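Local coordinates for protein photoreceptor-histidine kinase BphP (Stigmatella aurantiaca DW4/3-1, PDB 6BAF) that probably senses red and far-red light through a bound biliverdin chromophore and relays the signal as a histidine kinase, at residues T154-A159 against G278-P283. Residues are numbered along the deposited sequence; the frame is centred on the assembly and turned at random.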
ATOM      1  N   THR A 154      -6.351  13.458  -4.863  1.00 46.17           N
ATOM      2  CA  THR A 154      -7.701  13.848  -4.419  1.00 41.86           C
ATOM      3  C   THR A 154      -8.391  14.777  -5.398  1.00 40.99           C
ATOM      4  O   THR A 154      -9.627  14.871  -5.413  1.00 40.16           O
ATOM      5  CB  THR A 154      -7.633  14.573  -3.061  1.00 44.19           C
ATOM      6  OG1 THR A 154      -6.893  15.796  -3.231  1.00 40.85           O
ATOM      7  CG2 THR A 154      -6.896  13.742  -2.016  1.00 39.46           C
ATOM      8  N   GLY A 155      -7.632  15.523  -6.188  1.00 43.80           N
ATOM      9  CA  GLY A 155      -8.302  16.539  -6.976  1.00 43.80           C
ATOM     10  C   GLY A 155      -8.672  17.806  -6.223  1.00 47.94           C
ATOM     11  O   GLY A 155      -9.420  18.629  -6.756  1.00 45.86           O
ATOM     12  N   PHE A 156      -8.186  17.993  -5.003  1.00 45.02           N
ATOM     13  CA  PHE A 156      -8.499  19.215  -4.274  1.00 46.18           C
ATOM     14  C   PHE A 156      -7.888  20.453  -4.951  1.00 46.52           C
ATOM     15  O   PHE A 156      -6.760  20.417  -5.455  1.00 44.08           O
ATOM     16  CB  PHE A 156      -7.989  19.083  -2.831  1.00 42.08           C
ATOM     17  CG  PHE A 156      -9.034  18.576  -1.845  1.00 43.42           C
ATOM     18  CD1 PHE A 156     -10.092  19.396  -1.442  1.00 43.71           C
ATOM     19  CD2 PHE A 156      -8.930  17.291  -1.285  1.00 42.53           C
ATOM     20  CE1 PHE A 156     -11.056  18.958  -0.476  1.00 42.96           C
ATOM     21  CE2 PHE A 156      -9.873  16.836  -0.326  1.00 40.49           C
ATOM     22  CZ  PHE A 156     -10.947  17.676   0.068  1.00 42.46           C
ATOM     23  N   ASP A 157      -8.619  21.569  -4.903  1.00 44.09           N
ATOM     24  CA  ASP A 157      -8.105  22.839  -5.422  1.00 43.46           C
ATOM     25  C   ASP A 157      -6.829  23.280  -4.745  1.00 46.48           C
ATOM     26  O   ASP A 157      -6.004  23.945  -5.381  1.00 46.07           O
ATOM     27  CB  ASP A 157      -9.143  23.954  -5.260  1.00 45.64           C
ATOM     28  CG  ASP A 157     -10.299  23.780  -6.189  1.00 52.19           C
ATOM     29  OD1 ASP A 157     -10.033  23.308  -7.306  1.00 55.49           O
ATOM     30  OD2 ASP A 157     -11.473  24.065  -5.826  1.00 54.32           O
ATOM     31  N   ARG A 158      -6.648  22.976  -3.456  1.00 43.91           N
ATOM     32  CA  ARG A 158      -5.463  23.434  -2.756  1.00 36.55           C
ATOM     33  C   ARG A 158      -5.042  22.389  -1.742  1.00 38.49           C
ATOM     34  O   ARG A 158      -5.888  21.809  -1.065  1.00 43.20           O
ATOM     35  CB  ARG A 158      -5.730  24.800  -2.067  1.00 38.43           C
ATOM     36  CG  ARG A 158      -4.554  25.394  -1.219  1.00 42.87           C
ATOM     37  CD  ARG A 158      -4.808  26.948  -0.842  1.00 42.64           C
ATOM     38  NE  ARG A 158      -6.195  27.076  -0.470  1.00 53.46           N
ATOM     39  CZ  ARG A 158      -7.051  27.984  -0.899  1.00 49.53           C
ATOM     40  NH1 ARG A 158      -8.297  27.888  -0.465  1.00 53.49           N
ATOM     41  NH2 ARG A 158      -6.680  28.986  -1.693  1.00 48.53           N
ATOM     42  N   ALA A 159      -3.740  22.177  -1.598  1.00 36.24           N
ATOM     43  CA  ALA A 159      -3.201  21.329  -0.552  1.00 39.65           C
ATOM     44  C   ALA A 159      -1.998  22.053   0.009  1.00 41.66           C
ATOM     45  O   ALA A 159      -1.134  22.486  -0.758  1.00 42.92           O
ATOM     46  CB  ALA A 159      -2.783  19.933  -1.070  1.00 38.00           C
ATOM     47  N   GLY A 278     -16.726  23.045  -5.674  1.00 55.71           N
ATOM     48  CA  GLY A 278     -17.926  22.453  -5.120  1.00 55.77           C
ATOM     49  C   GLY A 278     -17.489  21.419  -4.099  1.00 55.81           C
ATOM     50  O   GLY A 278     -16.564  21.692  -3.319  1.00 52.03           O
ATOM     51  N   THR A 279     -18.084  20.227  -4.134  1.00 50.75           N
ATOM     52  CA  THR A 279     -17.853  19.210  -3.121  1.00 53.37           C
ATOM     53  C   THR A 279     -16.609  18.372  -3.423  1.00 51.73           C
ATOM     54  O   THR A 279     -16.032  18.432  -4.507  1.00 54.97           O
ATOM     55  CB  THR A 279     -19.052  18.282  -3.024  1.00 50.37           C
ATOM     56  OG1 THR A 279     -19.156  17.556  -4.251  1.00 55.30           O
ATOM     57  CG2 THR A 279     -20.304  19.074  -2.760  1.00 49.72           C
ATOM     58  N   ARG A 280     -16.232  17.522  -2.449  1.00 49.38           N
ATOM     59  CA  ARG A 280     -15.066  16.638  -2.576  1.00 46.26           C
ATOM     60  C   ARG A 280     -15.289  15.380  -1.730  1.00 47.02           C
ATOM     61  O   ARG A 280     -14.715  15.218  -0.649  1.00 44.31           O
ATOM     62  CB  ARG A 280     -13.783  17.344  -2.145  1.00 46.48           C
ATOM     63  CG  ARG A 280     -12.611  16.994  -3.022  1.00 51.72           C
ATOM     64  CD  ARG A 280     -12.930  17.582  -4.387  1.00 53.22           C
ATOM     65  NE  ARG A 280     -12.169  16.913  -5.407  1.00 57.20           N
ATOM     66  CZ  ARG A 280     -12.626  16.685  -6.630  1.00 59.96           C
ATOM     67  NH1 ARG A 280     -13.853  17.089  -6.991  1.00 57.83           N
ATOM     68  NH2 ARG A 280     -11.857  16.026  -7.474  1.00 61.10           N
ATOM     69  N   TYR A 281     -16.121  14.469  -2.238  1.00 47.70           N
ATOM     70  CA  TYR A 281     -16.323  13.153  -1.617  1.00 44.41           C
ATOM     71  C   TYR A 281     -15.181  12.212  -1.989  1.00 48.11           C
ATOM     72  O   TYR A 281     -15.312  11.348  -2.853  1.00 54.83           O
ATOM     73  CB  TYR A 281     -17.647  12.552  -2.065  1.00 43.18           C
ATOM     74  CG  TYR A 281     -18.825  13.320  -1.589  1.00 46.70           C
ATOM     75  CD1 TYR A 281     -19.405  13.010  -0.373  1.00 42.17           C
ATOM     76  CD2 TYR A 281     -19.359  14.362  -2.338  1.00 46.46           C
ATOM     77  CE1 TYR A 281     -20.486  13.709   0.105  1.00 46.15           C
ATOM     78  CE2 TYR A 281     -20.469  15.057  -1.888  1.00 49.81           C
ATOM     79  CZ  TYR A 281     -21.027  14.718  -0.641  1.00 48.95           C
ATOM     80  OH  TYR A 281     -22.112  15.397  -0.113  1.00 47.02           O
ATOM     81  N   VAL A 282     -14.055  12.355  -1.303  1.00 45.04           N
ATOM     82  CA  VAL A 282     -12.866  11.541  -1.608  1.00 46.68           C
ATOM     83  C   VAL A 282     -13.156  10.063  -1.326  1.00 50.38           C
ATOM     84  O   VAL A 282     -13.579   9.722  -0.208  1.00 50.88           O
ATOM     85  CB  VAL A 282     -11.671  12.027  -0.784  1.00 43.48           C
ATOM     86  CG1 VAL A 282     -10.400  11.277  -1.181  1.00 44.89           C
ATOM     87  CG2 VAL A 282     -11.505  13.525  -0.925  1.00 41.57           C
ATOM     88  N   PRO A 283     -12.922   9.146  -2.276  1.00 48.58           N
ATOM     89  CA  PRO A 283     -13.150   7.711  -2.017  1.00 49.80           C
ATOM     90  C   PRO A 283     -12.237   7.139  -0.937  1.00 49.76           C
ATOM     91  O   PRO A 283     -11.135   7.633  -0.656  1.00 47.65           O
ATOM     92  CB  PRO A 283     -12.853   7.046  -3.368  1.00 53.31           C
ATOM     93  CG  PRO A 283     -12.817   8.162  -4.379  1.00 53.70           C
ATOM     94  CD  PRO A 283     -12.451   9.410  -3.646  1.00 51.45           C
TER
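Thr154 and Val282 approach each other at the point where a helix end meets a loop, their CA atoms 6.3 Å apart, while Phe156 and Arg280 stand 7.3 Å apart by the same measure. Helix 139-154 stops here: Gly155 turns out of it with positive phi (79°), and the chain then enters strand 158-164. The 278-283 side is irregular, with an inverse gamma turn centred on Tyr281. Arg280 makes the polar link by reaching back to the helix end. Its NE and NH2 both donate side-on to one acceptor, Thr154 O, at 3.3 Å and 3.2 Å; the NH2 bond lies in the carbonyl plane on a lone pair, whereas NE comes in tilted from that plane. Gly155 O lies over one face of the guanidinium. Arg280 CG lies over the centre of the Phe156 ring, a CH-pi contact 3.6 Å from the centroid, and the bend at chi2 (67°) beyond it turns the rest of the chain toward Thr154 O. Val282 CG2, set anti to its own carbonyl carbon, adds an apolar touch 3.7 Å from Phe156 CE2. A leucine in place of Arg280 would probably leave Thr154 O without both of these donors at the helix terminus. Thr154 OG1, meanwhile, accepts from Phe156 N in an ST turn and itself hydrogen-bonds to Val150 O, one turn back in the helix. Within the GAF domain, the contact thus ties the end of helix 139-154 to the connection between strand 266-275 and helix 284-300; Phe156 also packs on Cys273 and on Met257 of strand 255-263, and Thr154 on Val286 and Cys290 of helix 284-300.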